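Side-chain contacts in shikimate kinase (Bacteroides thetaiotaomicron, PDB 3VAA), which probably catalyses the ATP-dependent phosphorylation of the 3-hydroxyl group of shikimate, the fifth of seven steps on the pathway to chorismate: residues Y173-D178 with V190-E195; D57-E62 with R85-E90. All coordinates share one frame; numbering follows the deposited sequence.

Contact 1: Y173-D178 with V190-E195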
loop_
_atom_site.group_PDB
_atom_site.type_symbol
_atom_site.label_atom_id
_atom_site.label_comp_id
_atom_site.label_asym_id
_atom_site.label_seq_id
_atom_site.Cartn_x
_atom_site.Cartn_y
_atom_site.Cartn_z
ATOM N N TYR A 173 2.636 1.025 -13.037
ATOM C CA TYR A 173 3.988 1.446 -12.716
ATOM C C TYR A 173 4.591 0.594 -11.615
ATOM O O TYR A 173 3.915 0.292 -10.629
ATOM C CB TYR A 173 3.993 2.893 -12.236
ATOM C CG TYR A 173 3.438 3.890 -13.211
ATOM C CD1 TYR A 173 4.225 4.394 -14.245
ATOM C CD2 TYR A 173 2.138 4.363 -13.084
ATOM C CE1 TYR A 173 3.712 5.322 -15.138
ATOM C CE2 TYR A 173 1.627 5.293 -13.962
ATOM C CZ TYR A 173 2.420 5.768 -14.986
ATOM O OH TYR A 173 1.914 6.700 -15.858
ATOM N N ILE A 174 5.853 0.202 -11.792
ATOM C CA ILE A 174 6.575 -0.575 -10.785
ATOM C C ILE A 174 7.773 0.284 -10.363
ATOM O O ILE A 174 8.623 0.645 -11.180
ATOM C CB ILE A 174 6.971 -1.983 -11.273
ATOM C CG1 ILE A 174 5.713 -2.797 -11.651
ATOM C CG2 ILE A 174 7.751 -2.742 -10.180
ATOM C CD1 ILE A 174 6.005 -4.228 -12.112
ATOM N N PHE A 175 7.821 0.608 -9.081
ATOM C CA PHE A 175 8.821 1.493 -8.522
ATOM C C PHE A 175 9.595 0.820 -7.398
ATOM O O PHE A 175 9.018 0.247 -6.486
ATOM C CB PHE A 175 8.127 2.751 -7.996
ATOM C CG PHE A 175 9.053 3.788 -7.401
ATOM C CD1 PHE A 175 9.776 4.646 -8.229
ATOM C CD2 PHE A 175 9.144 3.957 -6.034
ATOM C CE1 PHE A 175 10.603 5.624 -7.686
ATOM C CE2 PHE A 175 9.964 4.936 -5.487
ATOM C CZ PHE A 175 10.700 5.771 -6.327
ATOM N N ASN A 176 10.916 0.902 -7.467
ATOM C CA ASN A 176 11.761 0.350 -6.401
ATOM C C ASN A 176 11.742 1.294 -5.201
ATOM O O ASN A 176 12.190 2.452 -5.279
ATOM C CB ASN A 176 13.181 0.078 -6.920
ATOM C CG ASN A 176 14.120 -0.428 -5.840
ATOM O OD1 ASN A 176 14.169 0.120 -4.737
ATOM N ND2 ASN A 176 14.907 -1.463 -6.168
ATOM N N ALA A 177 11.206 0.795 -4.089
ATOM C CA ALA A 177 11.042 1.578 -2.888
ATOM C C ALA A 177 11.989 1.107 -1.770
ATOM O O ALA A 177 11.688 1.280 -0.592
ATOM C CB ALA A 177 9.564 1.509 -2.440
ATOM N N ASP A 178 13.132 0.523 -2.163
ATOM C CA ASP A 178 14.134 0.019 -1.205
ATOM C C ASP A 178 14.722 1.102 -0.330
ATOM O O ASP A 178 15.111 0.824 0.808
ATOM C CB ASP A 178 15.331 -0.630 -1.916
ATOM C CG ASP A 178 15.004 -1.970 -2.563
ATOM O OD1 ASP A 178 14.002 -2.596 -2.173
ATOM O OD2 ASP A 178 15.790 -2.406 -3.449
ATOM N N VAL A 190 10.891 10.429 -4.028
ATOM C CA VAL A 190 9.796 11.287 -4.469
ATOM C C VAL A 190 10.078 11.861 -5.858
ATOM O O VAL A 190 9.208 11.846 -6.728
ATOM C CB VAL A 190 9.564 12.430 -3.467
ATOM C CG1 VAL A 190 8.740 13.535 -4.099
ATOM C CG2 VAL A 190 8.913 11.884 -2.195
ATOM N N GLN A 191 11.311 12.334 -6.075
ATOM C CA GLN A 191 11.704 12.907 -7.362
ATOM C C GLN A 191 11.687 11.882 -8.491
ATOM O O GLN A 191 11.246 12.175 -9.599
ATOM C CB GLN A 191 13.104 13.558 -7.265
ATOM C CG GLN A 191 13.159 14.758 -6.305
ATOM C CD GLN A 191 14.571 15.306 -6.106
ATOM O OE1 GLN A 191 15.532 14.810 -6.700
ATOM N NE2 GLN A 191 14.702 16.324 -5.257
ATOM N N ARG A 192 12.183 10.686 -8.210
ATOM C CA ARG A 192 12.212 9.623 -9.197
ATOM C C ARG A 192 10.790 9.167 -9.546
ATOM O O ARG A 192 10.472 8.874 -10.714
ATOM C CB ARG A 192 12.999 8.452 -8.646
ATOM C CG ARG A 192 13.324 7.375 -9.670
ATOM C CD ARG A 192 14.234 6.306 -9.067
ATOM N NE ARG A 192 15.318 6.901 -8.270
ATOM C CZ ARG A 192 15.377 6.924 -6.934
ATOM N NH1 ARG A 192 14.450 6.341 -6.192
ATOM N NH2 ARG A 192 16.402 7.516 -6.329
ATOM N N LEU A 193 9.942 9.089 -8.531
ATOM C CA LEU A 193 8.556 8.679 -8.748
ATOM C C LEU A 193 7.801 9.723 -9.570
ATOM O O LEU A 193 7.025 9.388 -10.483
ATOM C CB LEU A 193 7.857 8.439 -7.417
ATOM C CG LEU A 193 6.447 7.878 -7.548
ATOM C CD1 LEU A 193 6.479 6.543 -8.312
ATOM C CD2 LEU A 193 5.843 7.718 -6.166
ATOM N N GLN A 194 8.037 10.984 -9.246
ATOM C CA GLN A 194 7.436 12.090 -9.956
ATOM C C GLN A 194 7.848 12.042 -11.432
ATOM O O GLN A 194 7.034 12.301 -12.319
ATOM C CB GLN A 194 7.848 13.405 -9.291
ATOM C CG GLN A 194 7.114 14.638 -9.763
ATOM C CD GLN A 194 7.411 15.860 -8.896
ATOM O OE1 GLN A 194 8.321 15.847 -8.061
ATOM N NE2 GLN A 194 6.640 16.917 -9.092
ATOM N N GLU A 195 9.104 11.685 -11.694
ATOM C CA GLU A 195 9.592 11.594 -13.063
ATOM C C GLU A 195 8.944 10.406 -13.787
ATOM O O GLU A 195 8.472 10.547 -14.927
ATOM C CB GLU A 195 11.125 11.487 -13.083
ATOM C CG GLU A 195 11.751 11.566 -14.480
ATOM C CD GLU A 195 13.281 11.649 -14.449
ATOM O OE1 GLU A 195 13.854 11.849 -13.353
ATOM O OE2 GLU A 195 13.909 11.522 -15.527
HETATM O O HOH W 1 13.590 3.828 -7.306
#
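The carbonyl oxygen of Asn-176 and the guanidinium of Arg-192 meet through one water, whose O lies 2.8 Å from Asn-176 O, to which it donates, and 2.9 Å from Arg-192 NH1 in a weak bond. The contact packs helix 183-196 on strand 173-176, the outermost strand on this side of the five-stranded parallel sheet of the P-loop kinase fold. Phe-175 is its centre. With CG anti to the backbone N (chi1 -179°), the ring reaches out toward the helix, and Phe-175 CE1 comes within 3.6 Å of Leu-193 N. Leu-193 CD1 covers one face in a CH-pi contact, 4.1 Å from the centroid of the Phe-175 ring and 23° off its normal; the water lies over the opposite face, and both are displaced toward the rim. Arg-192 CB lies at the ring edge, in its plane. Beyond it the arginine chain bends at chi3 and brings NH1 back to 3.8 Å from Phe-175 CZ; the two planes are 19° apart, but NH1 comes in obliquely and the groups do not stack. Phe-175 also touches Leu-41 of helix 38-49, which starts at the P-loop, and Val-122 of the neighbouring strand. At the end of the strand, Asn-176 makes an Asx turn, its OD1 accepting from Asp-178 N at 2.8 Å. The same amide gives ND2 to Asp-178 OD2 at 3.0 Å, meeting that oxygen from above the carboxylate plane.

Contact 2: D57-E62 with R85-E90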
loop_
_atom_site.group_PDB
_atom_site.type_symbol
_atom_site.label_atom_id
_atom_site.label_comp_id
_atom_site.label_asym_id
_atom_site.label_seq_id
_atom_site.Cartn_x
_atom_site.Cartn_y
_atom_site.Cartn_z
ATOM N N ASP A 57 -7.295 2.223 4.634
ATOM C CA ASP A 57 -7.670 1.650 5.935
ATOM C C ASP A 57 -8.206 2.706 6.881
ATOM O O ASP A 57 -9.167 2.447 7.636
ATOM C CB ASP A 57 -6.508 0.920 6.575
ATOM C CG ASP A 57 -6.214 -0.416 5.923
ATOM O OD1 ASP A 57 -6.997 -0.879 5.063
ATOM O OD2 ASP A 57 -5.192 -1.027 6.313
ATOM N N TRP A 58 -7.587 3.888 6.868
ATOM C CA TRP A 58 -8.074 4.997 7.703
ATOM C C TRP A 58 -9.466 5.401 7.238
ATOM O O TRP A 58 -10.371 5.629 8.056
ATOM C CB TRP A 58 -7.109 6.196 7.645
ATOM C CG TRP A 58 -7.639 7.467 8.261
ATOM C CD1 TRP A 58 -7.551 7.842 9.566
ATOM C CD2 TRP A 58 -8.336 8.529 7.583
ATOM N NE1 TRP A 58 -8.158 9.067 9.752
ATOM C CE2 TRP A 58 -8.645 9.511 8.550
ATOM C CE3 TRP A 58 -8.731 8.741 6.252
ATOM C CZ2 TRP A 58 -9.326 10.694 8.232
ATOM C CZ3 TRP A 58 -9.417 9.912 5.935
ATOM C CH2 TRP A 58 -9.704 10.877 6.927
ATOM N N TYR A 59 -9.642 5.479 5.916
ATOM C CA TYR A 59 -10.935 5.878 5.347
ATOM C C TYR A 59 -12.049 4.901 5.771
ATOM O O TYR A 59 -13.160 5.301 6.160
ATOM C CB TYR A 59 -10.813 5.988 3.830
ATOM C CG TYR A 59 -12.050 6.488 3.163
ATOM C CD1 TYR A 59 -12.290 7.846 3.042
ATOM C CD2 TYR A 59 -13.002 5.605 2.649
ATOM C CE1 TYR A 59 -13.442 8.313 2.435
ATOM C CE2 TYR A 59 -14.137 6.064 2.032
ATOM C CZ TYR A 59 -14.361 7.427 1.937
ATOM O OH TYR A 59 -15.504 7.914 1.327
ATOM N N ILE A 60 -11.727 3.622 5.715
ATOM C CA ILE A 60 -12.641 2.553 6.134
ATOM C C ILE A 60 -13.055 2.744 7.607
ATOM O O ILE A 60 -14.238 2.693 7.931
ATOM C CB ILE A 60 -11.972 1.183 5.949
ATOM C CG1 ILE A 60 -11.936 0.793 4.460
ATOM C CG2 ILE A 60 -12.710 0.115 6.782
ATOM C CD1 ILE A 60 -10.981 -0.413 4.131
ATOM N N GLU A 61 -12.082 3.002 8.480
ATOM C CA GLU A 61 -12.384 3.182 9.907
ATOM C C GLU A 61 -13.251 4.402 10.160
ATOM O O GLU A 61 -14.124 4.378 11.056
ATOM C CB GLU A 61 -11.099 3.236 10.742
ATOM C CG GLU A 61 -10.252 1.977 10.609
ATOM C CD GLU A 61 -9.133 1.863 11.642
ATOM O OE1 GLU A 61 -8.967 2.787 12.481
ATOM O OE2 GLU A 61 -8.448 0.813 11.642
ATOM N N GLU A 62 -13.004 5.477 9.406
ATOM C CA GLU A 62 -13.830 6.696 9.516
ATOM C C GLU A 62 -15.288 6.440 9.106
ATOM O O GLU A 62 -16.218 6.954 9.715
ATOM C CB GLU A 62 -13.275 7.815 8.634
ATOM C CG GLU A 62 -11.995 8.436 9.116
ATOM C CD GLU A 62 -12.154 9.246 10.386
ATOM O OE1 GLU A 62 -11.175 9.334 11.151
ATOM O OE2 GLU A 62 -13.248 9.792 10.635
ATOM N N ARG A 85 -13.479 -3.134 -1.002
ATOM C CA ARG A 85 -13.762 -2.866 -2.396
ATOM C C ARG A 85 -14.707 -1.670 -2.549
ATOM O O ARG A 85 -14.489 -0.780 -3.350
ATOM C CB ARG A 85 -14.382 -4.128 -3.019
ATOM C CG ARG A 85 -14.800 -4.029 -4.473
ATOM C CD ARG A 85 -16.206 -3.455 -4.639
ATOM N NE ARG A 85 -16.645 -3.493 -6.039
ATOM C CZ ARG A 85 -17.587 -2.707 -6.562
ATOM N NH1 ARG A 85 -18.213 -1.798 -5.817
ATOM N NH2 ARG A 85 -17.885 -2.807 -7.840
ATOM N N ASN A 86 -15.777 -1.656 -1.773
ATOM C CA ASN A 86 -16.721 -0.565 -1.843
ATOM C C ASN A 86 -16.091 0.784 -1.459
ATOM O O ASN A 86 -16.356 1.797 -2.092
ATOM C CB ASN A 86 -17.952 -0.867 -0.987
ATOM C CG ASN A 86 -18.772 -1.997 -1.535
ATOM O OD1 ASN A 86 -18.793 -2.228 -2.758
ATOM N ND2 ASN A 86 -19.540 -2.666 -0.654
ATOM N N MET A 87 -15.217 0.789 -0.452
ATOM C CA MET A 87 -14.575 2.016 -0.053
ATOM C C MET A 87 -13.520 2.453 -1.094
ATOM O O MET A 87 -13.339 3.660 -1.330
ATOM C CB MET A 87 -13.981 1.888 1.350
ATOM C CG MET A 87 -15.025 1.763 2.473
ATOM S SD MET A 87 -16.321 3.016 2.443
ATOM C CE MET A 87 -17.624 2.221 1.447
ATOM N N LEU A 88 -12.850 1.500 -1.714
ATOM C CA LEU A 88 -11.932 1.786 -2.828
ATOM C C LEU A 88 -12.709 2.534 -3.921
ATOM O O LEU A 88 -12.225 3.530 -4.466
ATOM C CB LEU A 88 -11.338 0.507 -3.398
ATOM C CG LEU A 88 -10.440 0.646 -4.634
ATOM C CD1 LEU A 88 -9.251 1.575 -4.330
ATOM C CD2 LEU A 88 -9.948 -0.741 -5.109
ATOM N N HIS A 89 -13.928 2.075 -4.234
ATOM C CA HIS A 89 -14.737 2.752 -5.240
ATOM C C HIS A 89 -15.126 4.167 -4.834
ATOM O O HIS A 89 -15.241 5.040 -5.687
ATOM C CB HIS A 89 -15.932 1.878 -5.655
ATOM C CG HIS A 89 -15.536 0.744 -6.538
ATOM N ND1 HIS A 89 -16.026 0.593 -7.815
ATOM C CD2 HIS A 89 -14.609 -0.231 -6.375
ATOM C CE1 HIS A 89 -15.470 -0.466 -8.376
ATOM N NE2 HIS A 89 -14.604 -0.986 -7.527
ATOM N N GLU A 90 -15.330 4.398 -3.548
ATOM C CA GLU A 90 -15.630 5.738 -3.074
ATOM C C GLU A 90 -14.428 6.675 -3.212
ATOM O O GLU A 90 -14.564 7.789 -3.728
ATOM C CB GLU A 90 -16.099 5.724 -1.620
ATOM C CG GLU A 90 -17.467 5.143 -1.416
ATOM C CD GLU A 90 -18.060 5.504 -0.063
ATOM O OE1 GLU A 90 -17.389 6.211 0.719
ATOM O OE2 GLU A 90 -19.194 5.089 0.235
#
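Tyr-59 OH donates a short hydrogen bond of 2.6 Å to Glu-90 OE1, joining helix 56-64 to the C-terminal part of helix 68-91 in a steep helix-helix crossing. The short segment axes pass 10.0 Å apart at 103°. Glu-90 OE1 lies in the plane of the tyrosine ring, at its edge, while the carboxylate stands 80° to that ring; the hydroxyl meets OE1 nearly along its C-O axis. Beside this bond Met-87 makes a Met-aromatic contact, SD being 3.8 Å from Tyr-59 CE2 and oblique to the ring. One bond back along the side chain, Met-87 CG rests 3.8 Å from Ile-60 CG1; the bend at chi2 sets SD beside the tyrosine, and that at chi3 helps to lead the terminal methyl away from helix 56-64. Around this first shell, Leu-56 and Phe-64 pack on Met-87, whereas Val-68, Leu-71 and Leu-83 touch Ile-60. Asp-57, predicted to bind shikimate, begins the first segment. Arg-63 helps to fix the carboxylate that receives the tyrosine, so the two oxygens of Glu-90 are divided: OE1 takes the Tyr-59 hydroxyl and OE2 the salt bridge from Arg-63 NH2.

How the contacts relate
Following the chain from the N terminus, contact 2 comes first: 57-62 leaves strand 53-55 at one border of the sheet, and 22 mostly helical residues later the chain returns as 85-90, closing a helical excursion that carries Arg-81, a predicted substrate-binding residue. The chain then runs through the inner strands 97-100 and 120-125 before reaching 173-178 at the other border. There contact 1 closes a shorter loop of 11 residues. The two are in series, neither nested nor crossed, and do not touch; the centres of contacts 1 and 2 are about 25 Å apart, on opposite sides of the chain's centre. Contact 2 joins helix to helix, contact 1 the C-terminal helix to the sheet.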